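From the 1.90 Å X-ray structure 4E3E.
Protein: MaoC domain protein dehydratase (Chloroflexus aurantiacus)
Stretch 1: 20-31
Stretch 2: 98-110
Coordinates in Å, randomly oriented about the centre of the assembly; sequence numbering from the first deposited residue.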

ATOM      1  N   ILE A  20      19.296   1.354  25.702  1.00 31.50           N
ATOM      2  CA  ILE A  20      17.963   0.820  25.530  1.00 30.51           C
ATOM      3  C   ILE A  20      17.926  -0.103  24.313  1.00 29.76           C
ATOM      4  O   ILE A  20      18.281   0.307  23.193  1.00 29.45           O
ATOM      5  CB  ILE A  20      16.924   1.942  25.344  1.00 30.15           C
ATOM      6  CG1 ILE A  20      16.961   2.915  26.540  1.00 30.99           C
ATOM      7  CG2 ILE A  20      15.531   1.347  25.149  1.00 33.10           C
ATOM      8  CD1 ILE A  20      16.170   4.185  26.326  1.00 34.65           C
ATOM      9  N   VAL A  21      17.509  -1.348  24.539  1.00 29.01           N
ATOM     10  CA  VAL A  21      17.321  -2.315  23.454  1.00 30.59           C
ATOM     11  C   VAL A  21      15.858  -2.258  23.018  1.00 28.10           C
ATOM     12  O   VAL A  21      14.977  -2.609  23.785  1.00 26.89           O
ATOM     13  CB  VAL A  21      17.708  -3.755  23.885  1.00 27.99           C
ATOM     14  CG1 VAL A  21      17.446  -4.749  22.750  1.00 26.61           C
ATOM     15  CG2 VAL A  21      19.167  -3.800  24.319  1.00 31.58           C
ATOM     16  N   HIS A  22      15.611  -1.781  21.817  1.00 26.82           N
ATOM     17  CA  HIS A  22      14.282  -1.597  21.314  1.00 28.98           C
ATOM     18  C   HIS A  22      13.577  -2.840  20.866  1.00 25.89           C
ATOM     19  O   HIS A  22      14.179  -3.774  20.394  1.00 26.98           O
ATOM     20  CB  HIS A  22      14.272  -0.536  20.220  1.00 27.10           C
ATOM     21  CG  HIS A  22      14.891   0.769  20.630  1.00 26.17           C
ATOM     22  ND1 HIS A  22      14.354   1.548  21.537  1.00 28.36           N
ATOM     23  CD2 HIS A  22      16.035   1.390  20.228  1.00 25.59           C
ATOM     24  CE1 HIS A  22      15.096   2.617  21.704  1.00 25.60           C
ATOM     25  NE2 HIS A  22      16.127   2.525  20.910  1.00 23.64           N
ATOM     26  N   ALA A  23      12.272  -2.822  20.953  1.00 26.48           N
ATOM     27  CA  ALA A  23      11.449  -3.915  20.517  1.00 28.73           C
ATOM     28  C   ALA A  23      11.287  -4.017  19.009  1.00 26.69           C
ATOM     29  O   ALA A  23      11.619  -3.126  18.293  1.00 25.39           O
ATOM     30  CB  ALA A  23      10.100  -3.825  21.178  1.00 28.90           C
ATOM     31  N   THR A  24      10.719  -5.114  18.563  1.00 24.57           N
ATOM     32  CA  THR A  24      10.283  -5.251  17.202  1.00 20.94           C
ATOM     33  C   THR A  24      11.298  -5.184  16.113  1.00 24.21           C
ATOM     34  O   THR A  24      11.257  -4.346  15.281  1.00 28.14           O
ATOM     35  CB  THR A  24       9.224  -4.186  16.880  1.00 20.24           C
ATOM     36  OG1 THR A  24       8.477  -3.927  18.038  1.00 28.28           O
ATOM     37  CG2 THR A  24       8.325  -4.644  15.813  1.00 21.81           C
ATOM     38  N   PRO A  25      12.205  -6.130  16.111  1.00 22.97           N
ATOM     39  CA  PRO A  25      13.114  -6.293  15.001  1.00 28.19           C
ATOM     40  C   PRO A  25      12.328  -6.567  13.735  1.00 30.20           C
ATOM     41  O   PRO A  25      11.290  -7.147  13.766  1.00 27.69           O
ATOM     42  CB  PRO A  25      13.932  -7.497  15.397  1.00 26.76           C
ATOM     43  CG  PRO A  25      13.125  -8.214  16.358  1.00 28.24           C
ATOM     44  CD  PRO A  25      12.282  -7.222  17.064  1.00 26.58           C
ATOM     45  N   ARG A  26      12.809  -6.050  12.627  1.00 29.87           N
ATOM     46  CA  ARG A  26      12.029  -6.001  11.438  1.00 24.91           C
ATOM     47  C   ARG A  26      12.693  -6.539  10.201  1.00 27.29           C
ATOM     48  O   ARG A  26      13.620  -5.966   9.734  1.00 28.30           O
ATOM     49  CB  ARG A  26      11.686  -4.544  11.207  1.00 25.44           C
ATOM     50  CG  ARG A  26      10.951  -4.278   9.933  1.00 27.33           C
ATOM     51  CD  ARG A  26       9.499  -4.616  10.080  1.00 32.44           C
ATOM     52  NE  ARG A  26       8.659  -3.689   9.371  1.00 38.29           N
ATOM     53  CZ  ARG A  26       8.543  -3.662   8.067  1.00 28.27           C
ATOM     54  NH1 ARG A  26       9.192  -4.533   7.349  1.00 30.72           N
ATOM     55  NH2 ARG A  26       7.775  -2.780   7.504  1.00 29.65           N
ATOM     56  N   THR A  27      12.143  -7.598   9.639  1.00 26.67           N
ATOM     57  CA  THR A  27      12.587  -8.129   8.349  1.00 27.33           C
ATOM     58  C   THR A  27      12.032  -7.237   7.250  1.00 27.45           C
ATOM     59  O   THR A  27      10.824  -6.962   7.211  1.00 27.28           O
ATOM     60  CB  THR A  27      12.118  -9.576   8.137  1.00 25.91           C
ATOM     61  OG1 THR A  27      12.645 -10.389   9.181  1.00 23.77           O
ATOM     62  CG2 THR A  27      12.587 -10.122   6.787  1.00 25.81           C
ATOM     63  N   ILE A  28      12.917  -6.771   6.372  1.00 25.72           N
ATOM     64  CA  ILE A  28      12.518  -5.875   5.298  1.00 26.95           C
ATOM     65  C   ILE A  28      12.362  -6.669   4.009  1.00 28.12           C
ATOM     66  O   ILE A  28      13.265  -7.442   3.616  1.00 30.28           O
ATOM     67  CB  ILE A  28      13.501  -4.696   5.149  1.00 28.81           C
ATOM     68  CG1 ILE A  28      13.577  -3.906   6.464  1.00 24.36           C
ATOM     69  CG2 ILE A  28      13.058  -3.768   4.021  1.00 26.73           C
ATOM     70  CD1 ILE A  28      14.632  -2.808   6.457  1.00 26.83           C
ATOM     71  N   THR A  29      11.201  -6.527   3.375  1.00 23.26           N
ATOM     72  CA  THR A  29      10.894  -7.374   2.210  1.00 26.10           C
ATOM     73  C   THR A  29      10.593  -6.564   0.962  1.00 25.51           C
ATOM     74  O   THR A  29      10.481  -5.326   1.010  1.00 27.75           O
ATOM     75  CB  THR A  29       9.661  -8.250   2.464  1.00 27.88           C
ATOM     76  OG1 THR A  29       8.498  -7.410   2.494  1.00 25.37           O
ATOM     77  CG2 THR A  29       9.770  -8.971   3.795  1.00 32.55           C
ATOM     78  N   GLU A  30      10.384  -7.282  -0.141  1.00 28.43           N
ATOM     79  CA  GLU A  30       9.990  -6.668  -1.403  1.00 25.43           C
ATOM     80  C   GLU A  30       8.666  -5.973  -1.254  1.00 23.49           C
ATOM     81  O   GLU A  30       8.388  -5.024  -1.986  1.00 24.23           O
ATOM     82  CB  GLU A  30       9.935  -7.699  -2.543  1.00 28.07           C
ATOM     83  CG  GLU A  30      11.290  -8.297  -2.930  1.00 41.63           C
ATOM     84  CD  GLU A  30      12.161  -7.368  -3.792  1.00 53.03           C
ATOM     85  OE1 GLU A  30      12.008  -6.113  -3.733  1.00 38.84           O
ATOM     86  OE2 GLU A  30      13.022  -7.901  -4.539  1.00 59.19           O
ATOM     87  N   GLY A  31       7.842  -6.411  -0.303  1.00 20.03           N
ATOM     88  CA  GLY A  31       6.571  -5.683  -0.058  1.00 18.21           C
ATOM     89  C   GLY A  31       6.822  -4.299   0.499  1.00 22.40           C
ATOM     90  O   GLY A  31       6.083  -3.323   0.192  1.00 26.33           O
TER
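Stretch 2 98-110: VVYPGDTLSTTSK

Stretch 2 runs antiparallel to stretch 1, first as a turn and then as a strand that includes Thr 104 to Lys 110 and continues beyond, pairing in two short ladders whose register shifts by two residues. Val 99 points toward stretch 1, and its CG1 lies 4.2 Å from Ile 28 CD1, an apolar contact suited to a buried site. Tyr 100 to Asp 103 form a type II turn, closed by Asp 103 N to Tyr 100 O at 3.0 Å. Pro 101, with phi of -50°, fits the second position of the turn. Gly 102 has phi of 101°, where a CB would jam against the preceding carbonyl; its N donates to Ile 28 O at 2.6 Å, and Asp 103 O accepts from Ile 28 N at 2.8 Å.

Thr 104 faces Thr 27 in a non-hydrogen-bonded pair, and Thr 104 OG1 hydrogen-bonds Thr 27 OG1 at 2.7 Å. Leu 105 pairs with Arg 26 through two backbone bonds, Leu 105 N to Arg 26 O at 3.0 Å and Arg 26 N to Leu 105 O at 2.9 Å, while its CD1 meets Ile 28 CD1 at 3.6 Å.

Where stretch 1 loops out, a water bridges the gap, accepting from Thr 107 N and donating to Ala 23 O, both at 3.1 Å. Thr 107 O then accepts from His 22 N at 3.2 Å. Thr 108 sits beside Val 21, CG2 to CG2 at 4.2 Å; beta-branched residues such as these suit extended strands. Ser 109 pairs with Ile 20: Ile 20 N reaches Ser 109 O at 2.7 Å and Ser 109 N reaches Ile 20 O at 2.9 Å. Ser 109 OG lies at the edge of the His 22 ring and hydrogen-bonds His 22 NE2 at 2.8 Å.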

ATOM      1  N   VAL A  98      25.207  -2.461   3.283  1.00 27.08           N
ATOM      2  CA  VAL A  98      24.018  -2.443   2.425  1.00 28.08           C
ATOM      3  C   VAL A  98      22.927  -3.346   3.014  1.00 26.13           C
ATOM      4  O   VAL A  98      23.212  -4.425   3.561  1.00 29.14           O
ATOM      5  CB  VAL A  98      24.376  -2.924   0.998  1.00 30.14           C
ATOM      6  CG1 VAL A  98      23.161  -2.957   0.089  1.00 29.37           C
ATOM      7  CG2 VAL A  98      25.434  -2.021   0.404  1.00 30.50           C
ATOM      8  N   VAL A  99      21.686  -2.893   2.898  1.00 25.00           N
ATOM      9  CA  VAL A  99      20.506  -3.656   3.315  1.00 26.51           C
ATOM     10  C   VAL A  99      19.784  -4.179   2.066  1.00 28.08           C
ATOM     11  O   VAL A  99      19.535  -3.413   1.127  1.00 26.86           O
ATOM     12  CB  VAL A  99      19.553  -2.751   4.135  1.00 23.61           C
ATOM     13  CG1 VAL A  99      18.348  -3.538   4.639  1.00 24.51           C
ATOM     14  CG2 VAL A  99      20.304  -2.152   5.328  1.00 26.39           C
ATOM     15  N   TYR A 100      19.472  -5.474   2.051  1.00 25.21           N
ATOM     16  CA  TYR A 100      18.752  -6.116   0.961  1.00 23.46           C
ATOM     17  C   TYR A 100      17.411  -6.672   1.464  1.00 23.53           C
ATOM     18  O   TYR A 100      17.275  -6.941   2.670  1.00 22.70           O
ATOM     19  CB  TYR A 100      19.591  -7.278   0.413  1.00 26.63           C
ATOM     20  CG  TYR A 100      20.872  -6.866  -0.294  1.00 25.48           C
ATOM     21  CD1 TYR A 100      20.834  -6.185  -1.517  1.00 25.31           C
ATOM     22  CD2 TYR A 100      22.123  -7.181   0.246  1.00 28.21           C
ATOM     23  CE1 TYR A 100      22.001  -5.820  -2.173  1.00 26.48           C
ATOM     24  CE2 TYR A 100      23.302  -6.824  -0.405  1.00 30.63           C
ATOM     25  CZ  TYR A 100      23.234  -6.145  -1.614  1.00 30.86           C
ATOM     26  OH  TYR A 100      24.382  -5.775  -2.268  1.00 32.92           O
ATOM     27  N   PRO A 101      16.420  -6.867   0.556  1.00 23.95           N
ATOM     28  CA  PRO A 101      15.205  -7.602   0.948  1.00 23.65           C
ATOM     29  C   PRO A 101      15.574  -8.909   1.627  1.00 24.94           C
ATOM     30  O   PRO A 101      16.475  -9.619   1.137  1.00 26.59           O
ATOM     31  CB  PRO A 101      14.526  -7.908  -0.405  1.00 24.28           C
ATOM     32  CG  PRO A 101      14.982  -6.790  -1.315  1.00 25.48           C
ATOM     33  CD  PRO A 101      16.384  -6.446  -0.869  1.00 25.60           C
ATOM     34  N   GLY A 102      14.898  -9.225   2.733  1.00 24.62           N
ATOM     35  CA  GLY A 102      15.193 -10.441   3.488  1.00 28.22           C
ATOM     36  C   GLY A 102      16.044 -10.197   4.721  1.00 28.81           C
ATOM     37  O   GLY A 102      16.106 -11.046   5.606  1.00 31.94           O
ATOM     38  N   ASP A 103      16.714  -9.044   4.779  1.00 27.27           N
ATOM     39  CA  ASP A 103      17.523  -8.679   5.951  1.00 24.06           C
ATOM     40  C   ASP A 103      16.634  -8.249   7.098  1.00 26.08           C
ATOM     41  O   ASP A 103      15.537  -7.731   6.871  1.00 27.49           O
ATOM     42  CB  ASP A 103      18.515  -7.550   5.621  1.00 21.68           C
ATOM     43  CG  ASP A 103      19.669  -8.014   4.733  1.00 22.94           C
ATOM     44  OD1 ASP A 103      19.832  -9.244   4.549  1.00 27.45           O
ATOM     45  OD2 ASP A 103      20.414  -7.143   4.222  1.00 26.51           O
ATOM     46  N   THR A 104      17.122  -8.449   8.320  1.00 24.13           N
ATOM     47  CA  THR A 104      16.388  -8.071   9.520  1.00 29.63           C
ATOM     48  C   THR A 104      17.161  -7.068  10.375  1.00 26.68           C
ATOM     49  O   THR A 104      18.307  -7.311  10.760  1.00 28.79           O
ATOM     50  CB  THR A 104      16.035  -9.317  10.345  1.00 28.70           C
ATOM     51  OG1 THR A 104      15.317 -10.227   9.500  1.00 26.96           O
ATOM     52  CG2 THR A 104      15.178  -8.957  11.582  1.00 26.40           C
ATOM     53  N   LEU A 105      16.505  -5.955  10.695  1.00 24.43           N
ATOM     54  CA  LEU A 105      17.132  -4.879  11.454  1.00 26.87           C
ATOM     55  C   LEU A 105      16.631  -4.838  12.894  1.00 32.28           C
ATOM     56  O   LEU A 105      15.432  -4.988  13.163  1.00 30.62           O
ATOM     57  CB  LEU A 105      16.898  -3.518  10.774  1.00 28.81           C
ATOM     58  CG  LEU A 105      17.279  -3.362   9.287  1.00 26.34           C
ATOM     59  CD1 LEU A 105      17.198  -1.905   8.863  1.00 26.46           C
ATOM     60  CD2 LEU A 105      18.661  -3.937   8.951  1.00 25.29           C
ATOM     61  N   SER A 106      17.568  -4.660  13.817  1.00 36.09           N
ATOM     62  CA  SER A 106      17.235  -4.329  15.201  1.00 37.37           C
ATOM     63  C   SER A 106      18.014  -3.090  15.629  1.00 37.21           C
ATOM     64  O   SER A 106      19.089  -2.794  15.091  1.00 32.12           O
ATOM     65  CB  SER A 106      17.487  -5.506  16.139  1.00 34.49           C
ATOM     66  OG  SER A 106      18.623  -6.229  15.740  1.00 45.70           O
ATOM     67  N   THR A 107      17.459  -2.368  16.591  1.00 36.43           N
ATOM     68  CA  THR A 107      17.984  -1.064  16.966  1.00 35.36           C
ATOM     69  C   THR A 107      18.222  -0.982  18.476  1.00 30.03           C
ATOM     70  O   THR A 107      17.468  -1.546  19.283  1.00 31.20           O
ATOM     71  CB  THR A 107      17.057   0.067  16.465  1.00 33.79           C
ATOM     72  OG1 THR A 107      16.838  -0.099  15.058  1.00 38.33           O
ATOM     73  CG2 THR A 107      17.700   1.457  16.691  1.00 28.56           C
ATOM     74  N   THR A 108      19.301  -0.307  18.853  1.00 28.09           N
ATOM     75  CA  THR A 108      19.546   0.011  20.253  1.00 28.35           C
ATOM     76  C   THR A 108      19.909   1.472  20.293  1.00 31.34           C
ATOM     77  O   THR A 108      20.463   1.993  19.322  1.00 32.69           O
ATOM     78  CB  THR A 108      20.708  -0.801  20.840  1.00 30.96           C
ATOM     79  OG1 THR A 108      21.908  -0.422  20.170  1.00 34.37           O
ATOM     80  CG2 THR A 108      20.485  -2.296  20.647  1.00 27.74           C
ATOM     81  N   SER A 109      19.582   2.132  21.401  1.00 27.48           N
ATOM     82  CA  SER A 109      19.938   3.534  21.619  1.00 25.16           C
ATOM     83  C   SER A 109      20.677   3.707  22.943  1.00 28.43           C
ATOM     84  O   SER A 109      20.337   3.066  23.948  1.00 28.67           O
ATOM     85  CB  SER A 109      18.695   4.434  21.624  1.00 23.51           C
ATOM     86  OG  SER A 109      18.093   4.454  20.344  1.00 25.93           O
ATOM     87  N   LYS A 110      21.679   4.582  22.938  1.00 27.92           N
ATOM     88  CA  LYS A 110      22.393   4.948  24.148  1.00 32.55           C
ATOM     89  C   LYS A 110      22.189   6.431  24.451  1.00 34.07           C
ATOM     90  O   LYS A 110      22.285   7.260  23.560  1.00 32.53           O
ATOM     91  CB  LYS A 110      23.875   4.664  23.982  1.00 32.96           C
ATOM     92  CG  LYS A 110      24.686   4.904  25.241  1.00 32.82           C
ATOM     93  CD  LYS A 110      26.141   4.584  24.954  1.00 20.71           C
ATOM     94  CE  LYS A 110      26.770   3.948  26.141  1.00 27.29           C
ATOM     95  NZ  LYS A 110      27.765   4.847  26.790  1.00 54.84           N
TER
HETATM   96  O   HOH W   1      14.414  -2.947  17.064  1.00 40.08           O